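Long-range contacts in citrate synthase (Metallosphaera sedula, PDB 6ABX), which probably catalyses the condensation of acetyl-CoA with oxaloacetate and water to give citrate and CoA, a step of the tricarboxylic acid cycle: residues 26-30 with 174-179; 34-39 with 264-269; 215-219 with 324-328; 257-263 with 303-307. All blocks are in the same frame, centred on the assembly; numbering follows the deposited sequence.

Contact 1: 26-30 with 174-179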
loop_
_atom_site.group_PDB
_atom_site.type_symbol
_atom_site.label_atom_id
_atom_site.label_comp_id
_atom_site.label_asym_id
_atom_site.label_seq_id
_atom_site.Cartn_x
_atom_site.Cartn_y
_atom_site.Cartn_z
ATOM N N ARG A 26 16.048 -23.597 7.237
ATOM C CA ARG A 26 14.843 -23.981 8.020
ATOM C C ARG A 26 13.870 -22.785 8.145
ATOM O O ARG A 26 14.227 -21.623 8.064
ATOM C CB ARG A 26 15.323 -24.594 9.338
ATOM C CG ARG A 26 16.131 -25.865 9.110
ATOM C CD ARG A 26 16.739 -26.265 10.409
ATOM N NE ARG A 26 17.471 -27.514 10.426
ATOM C CZ ARG A 26 18.038 -28.005 11.537
ATOM N NH1 ARG A 26 17.973 -27.332 12.692
ATOM N NH2 ARG A 26 18.676 -29.161 11.475
ATOM N N LEU A 27 12.593 -23.121 8.375
ATOM C CA LEU A 27 11.490 -22.159 8.410
ATOM C C LEU A 27 10.454 -22.729 9.372
ATOM O O LEU A 27 10.131 -23.892 9.263
ATOM C CB LEU A 27 10.891 -21.996 7.015
ATOM C CG LEU A 27 9.653 -21.113 6.882
ATOM C CD1 LEU A 27 9.982 -19.674 7.252
ATOM C CD2 LEU A 27 9.174 -21.190 5.433
ATOM N N TYR A 28 9.997 -21.882 10.291
ATOM C CA TYR A 28 9.006 -22.264 11.302
ATOM C C TYR A 28 7.842 -21.272 11.320
ATOM O O TYR A 28 8.010 -20.052 11.246
ATOM C CB TYR A 28 9.641 -22.307 12.695
ATOM C CG TYR A 28 10.805 -23.244 12.824
ATOM C CD1 TYR A 28 12.037 -22.883 12.320
ATOM C CD2 TYR A 28 10.639 -24.505 13.365
ATOM C CE1 TYR A 28 13.121 -23.741 12.396
ATOM C CE2 TYR A 28 11.703 -25.397 13.399
ATOM C CZ TYR A 28 12.927 -25.016 12.887
ATOM O OH TYR A 28 14.025 -25.830 12.952
ATOM N N TYR A 29 6.626 -21.812 11.474
ATOM C CA TYR A 29 5.420 -21.043 11.690
ATOM C C TYR A 29 4.950 -21.317 13.121
ATOM O O TYR A 29 4.625 -22.458 13.451
ATOM C CB TYR A 29 4.294 -21.470 10.744
ATOM C CG TYR A 29 4.404 -21.110 9.274
ATOM C CD1 TYR A 29 5.329 -20.218 8.764
ATOM C CD2 TYR A 29 3.521 -21.702 8.391
ATOM C CE1 TYR A 29 5.396 -19.911 7.408
ATOM C CE2 TYR A 29 3.583 -21.418 7.034
ATOM C CZ TYR A 29 4.516 -20.544 6.530
ATOM O OH TYR A 29 4.525 -20.262 5.171
ATOM N N ARG A 30 4.961 -20.296 13.967
ATOM C CA ARG A 30 4.567 -20.414 15.390
ATOM C C ARG A 30 5.272 -21.590 16.049
ATOM O O ARG A 30 4.659 -22.284 16.895
ATOM C CB ARG A 30 3.061 -20.547 15.499
ATOM C CG ARG A 30 2.347 -19.347 14.898
ATOM C CD ARG A 30 1.820 -18.434 15.965
ATOM N NE ARG A 30 0.953 -17.341 15.513
ATOM C CZ ARG A 30 1.079 -16.106 15.944
ATOM N NH1 ARG A 30 1.998 -15.857 16.875
ATOM N NH2 ARG A 30 0.290 -15.150 15.447
ATOM N N MET A 174 0.376 -23.508 1.578
ATOM C CA MET A 174 0.880 -23.372 2.976
ATOM C C MET A 174 2.304 -22.790 2.944
ATOM O O MET A 174 2.705 -21.939 3.766
ATOM C CB MET A 174 0.922 -24.734 3.735
ATOM C CG MET A 174 -0.435 -25.261 4.102
ATOM S SD MET A 174 -0.399 -26.830 5.094
ATOM C CE MET A 174 -0.092 -28.002 3.802
ATOM N N LEU A 175 3.099 -23.190 1.947
ATOM C CA LEU A 175 4.476 -22.777 1.796
ATOM C C LEU A 175 4.631 -21.273 1.550
ATOM O O LEU A 175 5.736 -20.783 1.804
ATOM C CB LEU A 175 5.160 -23.514 0.650
ATOM C CG LEU A 175 5.376 -25.010 0.878
ATOM C CD1 LEU A 175 6.016 -25.677 -0.332
ATOM C CD2 LEU A 175 6.228 -25.247 2.089
ATOM N N HIS A 176 3.582 -20.598 1.079
ATOM C CA HIS A 176 3.576 -19.170 0.768
ATOM C C HIS A 176 2.907 -18.286 1.834
ATOM O O HIS A 176 2.827 -17.078 1.633
ATOM C CB HIS A 176 2.931 -18.939 -0.595
ATOM C CG HIS A 176 3.785 -19.372 -1.739
ATOM N ND1 HIS A 176 3.794 -20.669 -2.198
ATOM C CD2 HIS A 176 4.635 -18.679 -2.524
ATOM C CE1 HIS A 176 4.655 -20.752 -3.223
ATOM N NE2 HIS A 176 5.227 -19.555 -3.405
ATOM N N MET A 177 2.424 -18.844 2.970
ATOM C CA MET A 177 1.554 -18.088 3.838
ATOM C C MET A 177 2.328 -16.994 4.575
ATOM O O MET A 177 1.746 -15.926 4.764
ATOM C CB MET A 177 0.886 -18.992 4.853
ATOM C CG MET A 177 -0.259 -19.754 4.214
ATOM S SD MET A 177 -0.998 -20.885 5.433
ATOM C CE MET A 177 -2.359 -21.542 4.480
ATOM N N ASP A 178 3.602 -17.229 4.915
ATOM C CA ASP A 178 4.337 -16.163 5.567
ATOM C C ASP A 178 5.838 -16.329 5.355
ATOM O O ASP A 178 6.316 -17.441 5.267
ATOM C CB ASP A 178 4.114 -16.077 7.081
ATOM C CG ASP A 178 4.541 -14.717 7.630
ATOM O OD1 ASP A 178 3.970 -13.700 7.164
ATOM O OD2 ASP A 178 5.519 -14.663 8.423
ATOM N N HIS A 179 6.554 -15.186 5.392
ATOM C CA HIS A 179 8.017 -15.286 5.337
ATOM C C HIS A 179 8.643 -14.128 6.127
ATOM O O HIS A 179 9.558 -13.511 5.635
ATOM C CB HIS A 179 8.507 -15.410 3.917
ATOM C CG HIS A 179 9.759 -16.199 3.789
ATOM N ND1 HIS A 179 10.924 -15.664 3.267
ATOM C CD2 HIS A 179 10.063 -17.452 4.226
ATOM C CE1 HIS A 179 11.886 -16.585 3.310
ATOM N NE2 HIS A 179 11.376 -17.723 3.872
#
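Tyr29 OH is gripped by two backbone groups of segment 174-179. It donates to Met174 O at 2.8 Å, arriving in the plane of that carbonyl. It accepts from Asp178 N at 3.2 Å, with an N-H...O angle of 154°. The flat ring enters edge first: Met174 O lies at the edge near CE2, and Asp178 O lies at the edge near CE1, 3.4 Å away. Met177 CB adds a looser apolar touch, 4.2 Å from Tyr29 CE2.

Leu27, two residues back on the strand, reaches the same segment with its methyls. Its CG stands anti to the backbone N (chi1 175°), which sends CD1 to 3.8 Å from His179 CD2.

Strand 26-29 is the middle strand of a small antiparallel three-stranded sheet. Its partner segment leaves helix 163-174 through a type I beta turn, Met174 to Met177. Met177 N bonds to Met174 O at 3.2 Å across this turn, so one carbonyl oxygen serves both the turn and the tyrosine.

Further out, Asp178 OD2 is bonded by Thr18, His339 and the backbone N of Glu180, which fixes the residue whose N-H meets Tyr29. Val46 of helix 43-52 packs on the tyrosine side chain. His179 is an oxaloacetate-binding residue of this protein. Here its ND1 bonds to the bound citrate, while NE2 bonds to Tyr256 OH.

Contact 2: 34-39 with 264-269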
loop_
_atom_site.group_PDB
_atom_site.type_symbol
_atom_site.label_atom_id
_atom_site.label_comp_id
_atom_site.label_asym_id
_atom_site.label_seq_id
_atom_site.Cartn_x
_atom_site.Cartn_y
_atom_site.Cartn_z
ATOM N N ILE A 34 8.221 -26.032 8.941
ATOM C CA ILE A 34 7.460 -26.045 7.700
ATOM C C ILE A 34 7.424 -27.457 7.104
ATOM O O ILE A 34 6.452 -27.820 6.464
ATOM C CB ILE A 34 8.013 -25.015 6.706
ATOM C CG1 ILE A 34 7.016 -24.742 5.562
ATOM C CG2 ILE A 34 9.369 -25.462 6.204
ATOM C CD1 ILE A 34 5.699 -24.117 6.004
ATOM N N PHE A 35 8.482 -28.259 7.317
ATOM C CA PHE A 35 8.505 -29.632 6.858
ATOM C C PHE A 35 7.349 -30.463 7.462
ATOM O O PHE A 35 6.660 -31.212 6.730
ATOM C CB PHE A 35 9.882 -30.270 7.071
ATOM C CG PHE A 35 11.012 -29.638 6.290
ATOM C CD1 PHE A 35 11.248 -29.973 4.974
ATOM C CD2 PHE A 35 11.803 -28.656 6.864
ATOM C CE1 PHE A 35 12.277 -29.363 4.260
ATOM C CE2 PHE A 35 12.841 -28.057 6.155
ATOM C CZ PHE A 35 13.087 -28.428 4.854
ATOM N N ASP A 36 7.137 -30.359 8.785
ATOM C CA ASP A 36 6.080 -31.056 9.453
ATOM C C ASP A 36 4.703 -30.542 9.023
ATOM O O ASP A 36 3.793 -31.323 8.784
ATOM C CB ASP A 36 6.219 -30.923 10.982
ATOM C CG ASP A 36 7.403 -31.673 11.572
ATOM O OD1 ASP A 36 7.911 -32.548 10.880
ATOM O OD2 ASP A 36 7.826 -31.317 12.709
ATOM N N LEU A 37 4.543 -29.221 8.850
ATOM C CA LEU A 37 3.238 -28.726 8.423
ATOM C C LEU A 37 2.953 -29.220 7.004
ATOM O O LEU A 37 1.851 -29.607 6.681
ATOM C CB LEU A 37 3.211 -27.198 8.501
ATOM C CG LEU A 37 3.418 -26.646 9.899
ATOM C CD1 LEU A 37 3.479 -25.144 9.906
ATOM C CD2 LEU A 37 2.318 -27.145 10.807
ATOM N N ALA A 38 3.965 -29.223 6.126
ATOM C CA ALA A 38 3.753 -29.743 4.789
ATOM C C ALA A 38 3.440 -31.238 4.771
ATOM O O ALA A 38 2.649 -31.709 3.978
ATOM C CB ALA A 38 4.981 -29.437 3.971
ATOM N N SER A 39 4.075 -32.007 5.646
ATOM C CA SER A 39 3.824 -33.412 5.763
ATOM C C SER A 39 2.418 -33.723 6.257
ATOM O O SER A 39 1.803 -34.709 5.800
ATOM C CB SER A 39 4.822 -34.084 6.661
ATOM O OG SER A 39 6.134 -33.974 6.121
ATOM N N LYS A 264 12.656 -27.233 -1.583
ATOM C CA LYS A 264 12.872 -28.662 -1.322
ATOM C C LYS A 264 11.523 -29.366 -1.228
ATOM O O LYS A 264 11.319 -30.465 -1.773
ATOM C CB LYS A 264 13.638 -28.809 -0.024
ATOM C CG LYS A 264 13.988 -30.233 0.363
ATOM C CD LYS A 264 15.164 -30.250 1.348
ATOM C CE LYS A 264 16.510 -30.308 0.641
ATOM N NZ LYS A 264 17.399 -31.334 1.243
ATOM N N ILE A 265 10.584 -28.731 -0.517
ATOM C CA ILE A 265 9.296 -29.363 -0.285
ATOM C C ILE A 265 8.511 -29.420 -1.593
ATOM O O ILE A 265 7.927 -30.454 -1.961
ATOM C CB ILE A 265 8.511 -28.655 0.837
ATOM C CG1 ILE A 265 9.236 -28.798 2.176
ATOM C CG2 ILE A 265 7.102 -29.158 0.886
ATOM C CD1 ILE A 265 8.738 -27.886 3.243
ATOM N N LEU A 266 8.485 -28.310 -2.349
ATOM C CA LEU A 266 7.769 -28.318 -3.609
ATOM C C LEU A 266 8.323 -29.375 -4.558
ATOM O O LEU A 266 7.581 -30.021 -5.278
ATOM C CB LEU A 266 7.864 -26.963 -4.326
ATOM C CG LEU A 266 7.054 -25.817 -3.755
ATOM C CD1 LEU A 266 7.510 -24.508 -4.346
ATOM C CD2 LEU A 266 5.569 -26.009 -3.985
ATOM N N LYS A 267 9.648 -29.524 -4.605
ATOM C CA LYS A 267 10.246 -30.508 -5.486
ATOM C C LYS A 267 9.764 -31.944 -5.138
ATOM O O LYS A 267 9.510 -32.769 -6.024
ATOM C CB LYS A 267 11.767 -30.421 -5.386
ATOM C CG LYS A 267 12.485 -31.300 -6.413
ATOM C CD LYS A 267 13.961 -31.274 -6.322
ATOM C CE LYS A 267 14.548 -32.271 -7.306
ATOM N NZ LYS A 267 16.010 -32.139 -7.350
ATOM N N GLU A 268 9.640 -32.221 -3.849
ATOM C CA GLU A 268 9.168 -33.535 -3.386
ATOM C C GLU A 268 7.705 -33.733 -3.771
ATOM O O GLU A 268 7.313 -34.822 -4.212
ATOM C CB GLU A 268 9.235 -33.611 -1.860
ATOM C CG GLU A 268 10.641 -33.674 -1.327
ATOM C CD GLU A 268 10.782 -33.488 0.180
ATOM O OE1 GLU A 268 11.872 -33.752 0.675
ATOM O OE2 GLU A 268 9.841 -33.025 0.824
ATOM N N TYR A 269 6.875 -32.708 -3.490
ATOM C CA TYR A 269 5.418 -32.856 -3.704
ATOM C C TYR A 269 5.094 -32.861 -5.204
ATOM O O TYR A 269 4.153 -33.500 -5.607
ATOM C CB TYR A 269 4.632 -31.796 -2.944
ATOM C CG TYR A 269 4.179 -32.284 -1.591
ATOM C CD1 TYR A 269 3.117 -33.145 -1.491
ATOM C CD2 TYR A 269 4.858 -31.958 -0.435
ATOM C CE1 TYR A 269 2.669 -33.599 -0.260
ATOM C CE2 TYR A 269 4.432 -32.402 0.809
ATOM C CZ TYR A 269 3.308 -33.203 0.899
ATOM O OH TYR A 269 2.852 -33.697 2.080
#
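Phe35 O is gripped twice by Ser39, while the Phe35 ring reaches across to Ile265. Ser39 N and Ser39 OG approach that carbonyl from opposite faces of its plane. The hydroxyl donates at 2.9 Å from Ser39 OG to Phe35 O, tilted 35° out of the plane. This ties the serine side chain back onto its own helix.

Ile265 lies at the centre of the interhelical packing. Its CG1 sits 3.6 Å from Phe35 CD1. Its CD1 meets Ile34 CG2 at 3.9 Å, and its CG2 branch meets Ala38 CB at 3.8 Å. CG1 is anti to the carbonyl carbon and CG2 anti to the backbone N (chi1 -65°), which turns the CG1 branch to Phe35 and Ile34 and sets CG2 against Ala38. Lys264 CD adds a looser touch on Phe35 CE1, at 4.2 Å.

Helices 34-40 and 261-270 run side by side in nearly the same direction. Over the two segments the axes cross at -25° and come within 11.2 Å, with the small Ala38 facing Ile265. An alanine at Phe35 would lose the ring and would probably leave Ile265 CG1 and the aliphatic part of Lys264 without their apolar partner.

Tyr269 OH makes a weak, unsettled hydrogen bond with Ala38 O one turn further on. Val171 of helix 163-174 and Leu175 just after it also pack on Ile265. Helix 34-40 meets Tyr364 of the second subunit through Asp36 and Leu37.

Contact 3: 215-219 with 324-328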
loop_
_atom_site.group_PDB
_atom_site.type_symbol
_atom_site.label_atom_id
_atom_site.label_comp_id
_atom_site.label_asym_id
_atom_site.label_seq_id
_atom_site.Cartn_x
_atom_site.Cartn_y
_atom_site.Cartn_z
ATOM N N GLY A 215 10.729 -10.424 -5.004
ATOM C CA GLY A 215 11.198 -11.786 -4.887
ATOM C C GLY A 215 10.061 -12.747 -4.616
ATOM O O GLY A 215 9.063 -12.376 -3.940
ATOM N N GLY A 216 10.190 -13.962 -5.195
ATOM C CA GLY A 216 9.310 -15.095 -4.927
ATOM C C GLY A 216 8.065 -15.141 -5.805
ATOM O O GLY A 216 7.491 -16.218 -6.005
ATOM N N ALA A 217 7.588 -13.986 -6.282
ATOM C CA ALA A 217 6.151 -13.806 -6.703
ATOM C C ALA A 217 6.094 -13.548 -8.204
ATOM O O ALA A 217 5.552 -12.550 -8.652
ATOM C CB ALA A 217 5.514 -12.651 -5.963
ATOM N N ASN A 218 6.767 -14.414 -8.953
ATOM C CA ASN A 218 6.900 -14.316 -10.349
ATOM C C ASN A 218 6.972 -15.752 -10.939
ATOM O O ASN A 218 7.198 -16.733 -10.177
ATOM C CB ASN A 218 8.142 -13.502 -10.642
ATOM C CG ASN A 218 9.360 -14.322 -10.317
ATOM O OD1 ASN A 218 9.691 -15.222 -11.082
ATOM N ND2 ASN A 218 9.952 -14.075 -9.160
ATOM N N SER A 219 6.804 -15.881 -12.272
ATOM C CA SER A 219 6.966 -17.168 -13.026
ATOM C C SER A 219 8.165 -17.122 -14.014
ATOM O O SER A 219 8.167 -17.797 -15.044
ATOM C CB SER A 219 5.668 -17.569 -13.755
ATOM O OG SER A 219 4.688 -18.152 -12.881
ATOM N N PHE A 324 0.323 -16.263 -11.416
ATOM C CA PHE A 324 1.058 -16.800 -10.253
ATOM C C PHE A 324 1.220 -15.762 -9.129
ATOM O O PHE A 324 1.044 -16.119 -7.959
ATOM C CB PHE A 324 2.443 -17.371 -10.593
ATOM C CG PHE A 324 3.172 -17.764 -9.319
ATOM C CD1 PHE A 324 2.587 -18.655 -8.421
ATOM C CD2 PHE A 324 4.332 -17.120 -8.916
ATOM C CE1 PHE A 324 3.193 -18.954 -7.207
ATOM C CE2 PHE A 324 4.941 -17.438 -7.713
ATOM C CZ PHE A 324 4.369 -18.344 -6.852
ATOM N N PRO A 325 1.524 -14.468 -9.386
ATOM C CA PRO A 325 1.648 -13.500 -8.298
ATOM C C PRO A 325 0.347 -13.347 -7.493
ATOM O O PRO A 325 0.378 -13.128 -6.248
ATOM C CB PRO A 325 1.984 -12.164 -8.969
ATOM C CG PRO A 325 2.558 -12.575 -10.340
ATOM C CD PRO A 325 2.010 -13.937 -10.691
ATOM N N THR A 326 -0.786 -13.538 -8.170
ATOM C CA THR A 326 -2.081 -13.432 -7.442
ATOM C C THR A 326 -2.206 -14.617 -6.475
ATOM O O THR A 326 -2.837 -14.475 -5.367
ATOM C CB THR A 326 -3.315 -13.232 -8.320
ATOM O OG1 THR A 326 -3.603 -14.403 -9.088
ATOM C CG2 THR A 326 -3.194 -12.030 -9.237
ATOM N N ILE A 327 -1.804 -15.798 -6.944
ATOM C CA ILE A 327 -1.899 -17.006 -6.137
ATOM C C ILE A 327 -0.997 -16.859 -4.897
ATOM O O ILE A 327 -1.390 -17.231 -3.744
ATOM C CB ILE A 327 -1.567 -18.237 -6.998
ATOM C CG1 ILE A 327 -2.560 -18.376 -8.143
ATOM C CG2 ILE A 327 -1.571 -19.493 -6.152
ATOM C CD1 ILE A 327 -2.071 -19.328 -9.199
ATOM N N PHE A 328 0.222 -16.350 -5.114
ATOM C CA PHE A 328 1.096 -15.989 -3.985
ATOM C C PHE A 328 0.322 -15.131 -2.976
ATOM O O PHE A 328 0.291 -15.431 -1.776
ATOM C CB PHE A 328 2.345 -15.339 -4.558
ATOM C CG PHE A 328 3.511 -15.112 -3.638
ATOM C CD1 PHE A 328 3.362 -14.464 -2.423
ATOM C CD2 PHE A 328 4.781 -15.528 -4.011
ATOM C CE1 PHE A 328 4.456 -14.250 -1.592
ATOM C CE2 PHE A 328 5.876 -15.290 -3.179
ATOM C CZ PHE A 328 5.705 -14.648 -1.973
#
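Phe328 lays one ring face against the methyl of Ala217. Ala217 CB stands 4.0 Å from the ring centroid, 28° off the normal, in a CH-pi contact displaced toward CD2. The same ring turns its edge to Gly216 O, which lies in the ring plane 3.4 Å from CE2. Gly216 has a positive phi, and a CB there would come very near the Phe328 ring, so the lack of a side chain fits both the backbone angles and the packing.

Phe324 meets the loop one helical turn earlier. Its CG is anti to the backbone N (chi1 174°), which carries the ring to the loop carbonyls. Gly216 O lies at its edge, 3.3 Å from CE2, and Asn218 O approaches CD2 at 3.2 Å. Pro325 CG rests on Ala217 O at 3.4 Å. A leucine in place of Phe324 would lose the flat ring and would probably leave the Gly216 and Asn218 carbonyl oxygens without its close C-H groups.

Helix 324-343 thus begins against the loop leading to helix 220-228. Asn218 OD1 accepts from Glu220 N, and its ND2 bonds to Asp307, a predicted active-site residue. No hydrogen bond joins the two segments: the edges of both rings face one carbonyl oxygen, Gly216 O, which suggests weakly polar packing.

Contact 4: 257-263 with 303-307. With FLC (citrate anion), chain C.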
loop_
_atom_site.group_PDB
_atom_site.type_symbol
_atom_site.label_atom_id
_atom_site.label_comp_id
_atom_site.label_asym_id
_atom_site.label_seq_id
_atom_site.Cartn_x
_atom_site.Cartn_y
_atom_site.Cartn_z
ATOM N N LYS A 257 21.091 -19.444 2.673
ATOM C CA LYS A 257 22.460 -19.668 2.231
ATOM C C LYS A 257 22.623 -21.145 1.879
ATOM O O LYS A 257 23.716 -21.655 1.785
ATOM C CB LYS A 257 23.398 -19.112 3.314
ATOM C CG LYS A 257 23.435 -17.582 3.378
ATOM C CD LYS A 257 23.344 -16.908 2.002
ATOM C CE LYS A 257 23.296 -15.393 1.992
ATOM N NZ LYS A 257 22.465 -14.837 3.089
ATOM N N THR A 258 21.481 -21.795 1.633
ATOM C CA THR A 258 21.371 -23.129 1.170
ATOM C C THR A 258 20.026 -23.226 0.433
ATOM O O THR A 258 19.363 -22.208 0.227
ATOM C CB THR A 258 21.520 -24.108 2.336
ATOM O OG1 THR A 258 21.729 -25.398 1.750
ATOM C CG2 THR A 258 20.322 -24.082 3.257
ATOM N N MET A 259 19.673 -24.431 0.007
ATOM C CA MET A 259 18.398 -24.705 -0.703
ATOM C C MET A 259 17.285 -24.098 0.148
ATOM O O MET A 259 17.288 -24.289 1.346
ATOM C CB MET A 259 18.168 -26.218 -0.829
ATOM C CG MET A 259 16.857 -26.595 -1.528
ATOM S SD MET A 259 17.119 -26.923 -3.275
ATOM C CE MET A 259 15.527 -27.560 -3.796
ATOM N N ASP A 260 16.405 -23.291 -0.457
ATOM C CA ASP A 260 15.226 -22.792 0.241
ATOM C C ASP A 260 14.399 -23.995 0.684
ATOM O O ASP A 260 14.052 -24.855 -0.102
ATOM C CB ASP A 260 14.479 -21.863 -0.703
ATOM C CG ASP A 260 13.192 -21.213 -0.236
ATOM O OD1 ASP A 260 12.553 -21.701 0.722
ATOM O OD2 ASP A 260 12.878 -20.171 -0.821
ATOM N N PRO A 261 13.986 -24.113 1.962
ATOM C CA PRO A 261 13.215 -25.286 2.375
ATOM C C PRO A 261 11.889 -25.429 1.616
ATOM O O PRO A 261 11.423 -26.557 1.388
ATOM C CB PRO A 261 12.900 -25.015 3.853
ATOM C CG PRO A 261 13.148 -23.532 4.038
ATOM C CD PRO A 261 14.240 -23.166 3.048
ATOM N N ARG A 262 11.323 -24.285 1.207
ATOM C CA ARG A 262 10.057 -24.301 0.462
ATOM C C ARG A 262 10.296 -24.918 -0.916
ATOM O O ARG A 262 9.445 -25.663 -1.443
ATOM C CB ARG A 262 9.483 -22.892 0.363
ATOM C CG ARG A 262 9.198 -22.216 1.701
ATOM C CD ARG A 262 8.890 -20.746 1.571
ATOM N NE ARG A 262 10.065 -20.014 1.114
ATOM C CZ ARG A 262 10.070 -18.720 0.824
ATOM N NH1 ARG A 262 11.141 -18.187 0.244
ATOM N NH2 ARG A 262 8.981 -17.993 1.015
ATOM N N ALA A 263 11.470 -24.668 -1.514
ATOM C CA ALA A 263 11.823 -25.293 -2.792
ATOM C C ALA A 263 11.999 -26.813 -2.657
ATOM O O ALA A 263 11.610 -27.582 -3.537
ATOM C CB ALA A 263 13.097 -24.677 -3.380
ATOM N N TYR A 303 21.477 -20.606 -4.468
ATOM C CA TYR A 303 20.753 -21.904 -4.472
ATOM C C TYR A 303 19.317 -21.701 -4.943
ATOM O O TYR A 303 18.852 -20.563 -5.021
ATOM C CB TYR A 303 20.732 -22.547 -3.079
ATOM C CG TYR A 303 22.024 -23.215 -2.671
ATOM C CD1 TYR A 303 22.268 -24.552 -2.952
ATOM C CD2 TYR A 303 23.003 -22.498 -2.004
ATOM C CE1 TYR A 303 23.456 -25.162 -2.573
ATOM C CE2 TYR A 303 24.206 -23.086 -1.641
ATOM C CZ TYR A 303 24.427 -24.426 -1.911
ATOM O OH TYR A 303 25.605 -25.016 -1.540
ATOM N N PRO A 304 18.588 -22.763 -5.298
ATOM C CA PRO A 304 17.219 -22.603 -5.768
ATOM C C PRO A 304 16.377 -21.969 -4.663
ATOM O O PRO A 304 16.473 -22.369 -3.499
ATOM C CB PRO A 304 16.735 -23.989 -6.126
ATOM C CG PRO A 304 18.007 -24.800 -6.231
ATOM C CD PRO A 304 18.984 -24.165 -5.297
ATOM N N ASN A 305 15.569 -21.005 -5.087
ATOM C CA ASN A 305 14.575 -20.291 -4.285
ATOM C C ASN A 305 13.214 -20.984 -4.478
ATOM O O ASN A 305 13.017 -21.777 -5.381
ATOM C CB ASN A 305 14.481 -18.843 -4.776
ATOM C CG ASN A 305 13.719 -17.948 -3.821
ATOM O OD1 ASN A 305 14.035 -17.910 -2.627
ATOM N ND2 ASN A 305 12.702 -17.258 -4.318
ATOM N N VAL A 306 12.240 -20.608 -3.654
ATOM C CA VAL A 306 10.880 -21.167 -3.796
ATOM C C VAL A 306 10.347 -20.989 -5.229
ATOM O O VAL A 306 9.658 -21.875 -5.745
ATOM C CB VAL A 306 9.966 -20.508 -2.738
ATOM C CG1 VAL A 306 9.910 -18.989 -2.855
ATOM C CG2 VAL A 306 8.597 -21.144 -2.710
ATOM N N ASP A 307 10.634 -19.846 -5.861
ATOM C CA ASP A 307 10.086 -19.614 -7.179
ATOM C C ASP A 307 10.825 -20.358 -8.299
ATOM O O ASP A 307 10.419 -20.203 -9.451
ATOM C CB ASP A 307 9.994 -18.145 -7.585
ATOM C CG ASP A 307 11.247 -17.312 -7.412
ATOM O OD1 ASP A 307 12.320 -17.892 -7.247
ATOM O OD2 ASP A 307 11.102 -16.045 -7.415
HETATM C CAC FLC C . 11.469 -12.312 1.101
HETATM C CA FLC C . 11.167 -12.639 -0.329
HETATM C CB FLC C . 10.854 -13.994 -0.908
HETATM C CBC FLC C . 11.650 -14.680 -2.016
HETATM C CG FLC C . 9.584 -14.515 -1.014
HETATM C CGC FLC C . 8.770 -14.137 0.147
HETATM O OA1 FLC C . 12.071 -11.177 1.115
HETATM O OA2 FLC C . 11.051 -12.990 2.136
HETATM O OB1 FLC C . 12.334 -13.988 -2.812
HETATM O OB2 FLC C . 11.549 -15.920 -2.241
HETATM O OG1 FLC C . 8.339 -13.028 0.460
HETATM O OG2 FLC C . 8.483 -15.135 0.673
HETATM O OHB FLC C . 11.291 -14.883 0.188
HETATM O O HOH W 1 17.757 -20.461 -1.527
#
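Asp260 CG stands anti to the backbone N (chi1 179°), which places OD2 beside Val306 N. Arg262 bends at chi3 (-67°), which folds its guanidinium back to that carboxylate and onward to citrate. The grip is side-on: NE bonds to Asp260 OD1 at 3.0 Å in the guanidinium plane, and NH1 to OD2 at 2.8 Å. Asp260 is the N-cap of helix 261-270, and its OD1 takes a capping bond from Arg262 N.

Across the contact, Val306 N donates to Asp260 OD2 from above the carboxylate plane, at 2.9 Å. Asp260 N donates to Pro304 O in a nearly straight bond of 3.2 Å. Val306 CG1 sits over one face of the guanidinium, offset toward its rim.

Arg262, an oxaloacetate-binding residue, sends NH2 to citrate OG2 at 2.9 Å. Asn305 ND2 donates to citrate OB2 at 2.7 Å and also to Asp307 OD1, joining the ligand to a predicted active-site residue. Citrate is also bonded by His179 and Arg332 of this chain and by Arg351 of the second subunit.

Away from the ligand, Thr258 CA lies over one face of Tyr303. Met259 SD touches Pro304 CG at 3.7 Å. Helix 277-297 packs behind both through Glu290, and Leu27 of strand 26-29 packs against Pro261 and Arg262.

Contacts 1 and 4 are buried, and both lie against the bound citrate, through His179 and Arg262, whose side chains touch. Contacts 2 and 3 are only partly buried. Contact 2 shares helix 261-270 with contact 4, but uses one side of it for mainly apolar packing, whereas contact 4 uses its N-terminal end for charge and capping. Leu27 O bonds to Ile34 N, joining strand 26-29 of contact 1 to helix 34-40 of contact 2. Contact 3 joins contact 4 through Asn218 and Asp307, and contact 1 through the rings of Phe328 and His176. Its chemistry is aromatic; contact 1 instead relies on a tyrosine hydroxyl bonded to backbone.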